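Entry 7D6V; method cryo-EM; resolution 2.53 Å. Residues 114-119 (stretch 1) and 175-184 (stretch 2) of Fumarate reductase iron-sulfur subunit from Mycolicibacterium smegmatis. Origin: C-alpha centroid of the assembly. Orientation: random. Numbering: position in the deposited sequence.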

# COMPACT_ATOMS: atom_id res chain seq x y z
N GLN B 114 -17.90 -0.30 -11.01
CA GLN B 114 -18.43 -0.89 -12.23
C GLN B 114 -17.95 -2.32 -12.45
O GLN B 114 -18.62 -3.08 -13.15
CB GLN B 114 -18.05 -0.04 -13.45
CG GLN B 114 -18.70 1.32 -13.48
CD GLN B 114 -18.08 2.24 -14.51
OE1 GLN B 114 -17.18 1.85 -15.25
NE2 GLN B 114 -18.57 3.47 -14.57
N ILE B 115 -16.83 -2.70 -11.85
CA ILE B 115 -16.30 -4.05 -12.00
C ILE B 115 -17.08 -4.99 -11.08
O ILE B 115 -17.26 -4.67 -9.90
CB ILE B 115 -14.81 -4.08 -11.67
CG1 ILE B 115 -14.04 -3.17 -12.62
CG2 ILE B 115 -14.27 -5.50 -11.75
CD1 ILE B 115 -12.57 -3.17 -12.37
N PRO B 116 -17.56 -6.13 -11.59
CA PRO B 116 -18.22 -7.10 -10.71
C PRO B 116 -17.28 -7.57 -9.61
O PRO B 116 -16.09 -7.78 -9.83
CB PRO B 116 -18.60 -8.24 -11.66
CG PRO B 116 -18.63 -7.61 -13.00
CD PRO B 116 -17.58 -6.56 -12.99
N SER B 117 -17.84 -7.74 -8.42
CA SER B 117 -17.04 -8.05 -7.25
C SER B 117 -16.81 -9.55 -7.13
O SER B 117 -17.25 -10.34 -7.97
CB SER B 117 -17.72 -7.49 -6.00
OG SER B 117 -17.70 -6.08 -6.00
N PHE B 118 -16.09 -9.94 -6.08
CA PHE B 118 -15.82 -11.35 -5.84
C PHE B 118 -17.11 -12.11 -5.60
O PHE B 118 -17.94 -11.71 -4.78
CB PHE B 118 -14.88 -11.50 -4.65
CG PHE B 118 -14.79 -12.90 -4.11
CD1 PHE B 118 -15.35 -13.23 -2.90
CD2 PHE B 118 -14.13 -13.88 -4.83
CE1 PHE B 118 -15.26 -14.51 -2.41
CE2 PHE B 118 -14.05 -15.17 -4.34
CZ PHE B 118 -14.61 -15.48 -3.13
N THR B 119 -17.29 -13.21 -6.32
CA THR B 119 -18.48 -14.05 -6.19
C THR B 119 -18.06 -15.46 -5.81
O THR B 119 -17.53 -16.20 -6.66
CB THR B 119 -19.28 -14.07 -7.49
OG1 THR B 119 -19.42 -12.73 -7.98
CG2 THR B 119 -20.65 -14.66 -7.26
N MET B 175 -5.99 -4.64 -13.89
CA MET B 175 -5.28 -5.51 -12.96
C MET B 175 -6.24 -6.11 -11.93
O MET B 175 -6.09 -7.27 -11.54
CB MET B 175 -4.17 -4.73 -12.26
CG MET B 175 -3.30 -5.56 -11.34
SD MET B 175 -2.19 -4.57 -10.33
CE MET B 175 -3.37 -3.72 -9.29
N ARG B 176 -7.22 -5.32 -11.48
CA ARG B 176 -8.23 -5.84 -10.57
C ARG B 176 -9.07 -6.93 -11.23
O ARG B 176 -9.41 -7.94 -10.60
CB ARG B 176 -9.11 -4.69 -10.08
CG ARG B 176 -10.38 -5.12 -9.38
CD ARG B 176 -10.20 -5.14 -7.88
NE ARG B 176 -11.46 -5.39 -7.19
CZ ARG B 176 -11.71 -6.47 -6.45
NH1 ARG B 176 -10.78 -7.39 -6.30
NH2 ARG B 176 -12.89 -6.61 -5.87
N ILE B 177 -9.42 -6.74 -12.50
CA ILE B 177 -10.14 -7.77 -13.25
C ILE B 177 -9.30 -9.04 -13.35
O ILE B 177 -9.82 -10.15 -13.19
CB ILE B 177 -10.54 -7.24 -14.64
CG1 ILE B 177 -11.60 -6.16 -14.52
CG2 ILE B 177 -11.04 -8.37 -15.52
CD1 ILE B 177 -11.92 -5.47 -15.83
N ALA B 178 -8.00 -8.89 -13.61
CA ALA B 178 -7.13 -10.06 -13.66
C ALA B 178 -7.04 -10.75 -12.30
O ALA B 178 -7.01 -11.98 -12.22
CB ALA B 178 -5.73 -9.65 -14.13
N GLU B 179 -6.99 -9.96 -11.22
CA GLU B 179 -6.94 -10.52 -9.88
C GLU B 179 -8.20 -11.32 -9.56
O GLU B 179 -8.12 -12.38 -8.94
CB GLU B 179 -6.73 -9.39 -8.87
CG GLU B 179 -6.43 -9.82 -7.44
CD GLU B 179 -7.67 -10.14 -6.64
OE1 GLU B 179 -8.73 -9.55 -6.94
OE2 GLU B 179 -7.60 -10.98 -5.73
N LEU B 180 -9.36 -10.81 -9.97
CA LEU B 180 -10.60 -11.55 -9.75
C LEU B 180 -10.71 -12.76 -10.67
O LEU B 180 -11.31 -13.77 -10.29
CB LEU B 180 -11.80 -10.63 -9.92
CG LEU B 180 -12.04 -9.67 -8.76
CD1 LEU B 180 -13.05 -8.61 -9.15
CD2 LEU B 180 -12.51 -10.43 -7.54
N ASP B 181 -10.16 -12.67 -11.88
CA ASP B 181 -10.20 -13.78 -12.82
C ASP B 181 -9.30 -14.93 -12.38
O ASP B 181 -9.62 -16.10 -12.62
CB ASP B 181 -9.80 -13.29 -14.21
CG ASP B 181 -10.30 -14.20 -15.31
OD1 ASP B 181 -11.53 -14.31 -15.48
OD2 ASP B 181 -9.46 -14.79 -16.02
N MET B 182 -8.17 -14.62 -11.74
CA MET B 182 -7.25 -15.65 -11.28
C MET B 182 -7.55 -16.14 -9.87
O MET B 182 -6.82 -16.99 -9.36
CB MET B 182 -5.81 -15.14 -11.36
CG MET B 182 -5.25 -15.10 -12.77
SD MET B 182 -3.85 -13.99 -12.94
CE MET B 182 -3.91 -13.63 -14.69
N HIS B 183 -8.59 -15.62 -9.24
CA HIS B 183 -9.00 -16.13 -7.93
C HIS B 183 -9.50 -17.56 -8.08
O HIS B 183 -10.40 -17.82 -8.89
CB HIS B 183 -10.09 -15.24 -7.34
CG HIS B 183 -10.32 -15.45 -5.87
ND1 HIS B 183 -10.78 -16.64 -5.35
CD2 HIS B 183 -10.15 -14.62 -4.82
CE1 HIS B 183 -10.88 -16.54 -4.04
NE2 HIS B 183 -10.51 -15.32 -3.69
N PRO B 184 -8.95 -18.52 -7.33
CA PRO B 184 -9.36 -19.92 -7.51
C PRO B 184 -10.81 -20.20 -7.16
O PRO B 184 -11.35 -21.21 -7.62
CB PRO B 184 -8.40 -20.68 -6.58
CG PRO B 184 -7.87 -19.66 -5.64
CD PRO B 184 -7.83 -18.38 -6.38

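The most unusual feature of this contact is the pairing of Phe118 with His183, two aromatic rings that meet at an intermediate angle. Their centroids lie 4.6 Å apart and their planes are inclined at 39°, a geometry that is neither a stack nor an edge-to-face arrangement. The closest approach is 3.5 Å, from Phe118 CE2 to His183 CE1, and CE2 sits over one face of the imidazole. The two side chains reach this position differently. The CA-to-CB bond of His183 points toward stretch 1, whereas that of Phe118 runs sideways; with chi1 at 166° (t), the Phe118 ring nevertheless ends nearer to stretch 2 than its first bond would suggest. His183 ND1 is hydrogen-bonded to a residue just beyond the stretches, so the imidazole has a polar partner while one of its faces is approached by Phe118 CE2.

No hydrogen bond or salt bridge crosses between the stretches, and the association rests on packing, with 337 Å² buried in total. Ile115 and Phe118 each have 71 Å² covered, the largest shares, followed by Leu180 with 61 Å². The backbones do not come close: the CA atoms of Ile115 and Ile177 are 7.3 Å apart, and those of Phe118 and Leu180 6.5 Å, and each contact involves at least one side chain.

Leu180 touches four consecutive residues of stretch 1, from Ile115 to Phe118. Its CA-to-CB bond points toward that segment, and the m,t rotamer (chi1 -76°, chi2 168°) directs its two methyls to different neighbours. CD1 lies 4.2 Å from Ile115 CG2 and only 3.2 Å from Pro116 O, a close van der Waals approach of a methyl to a carbonyl oxygen; CD2 lies 3.9 Å from Phe118 CB. A branched, apolar side chain suits this place because it can meet both ends of an extended segment at once.

Ile115, whose CA-to-CB bond also points toward stretch 2, uses an m,t rotamer to extend CD1 to 3.8 Å from Ile177 CG1 and 4.2 Å from Arg176 CG. The CA-to-CB bond of Ile177 runs sideways, but its end comes nearer. Both isoleucines are buried, as is Leu180, and their hydrocarbon side chains suit a contact without polar bonds. At the charged end of Arg176, NH1 forms a salt bridge with Glu179 OE1 at 3.0 Å, while its aliphatic CG packs against Ile115.

The contacting residues Arg176, Ile177 and Leu180 belong to a helix that ends at Asp181, and the bond from Leu180 N to Arg176 O, 2.9 Å long, shows its regular i to i+4 pattern. His183 follows in the loop, extending the contact surface beyond the helix to Phe118. Stretch 1 has no regular secondary structure. There the CA-to-CB bond of Ser117 points away from stretch 2 and its OG is hydrogen-bonded elsewhere in the structure, while a weak hydrogen bond from Thr119 OG1 to Ser117 O, 3.2 Å long, links the residues flanking Phe118.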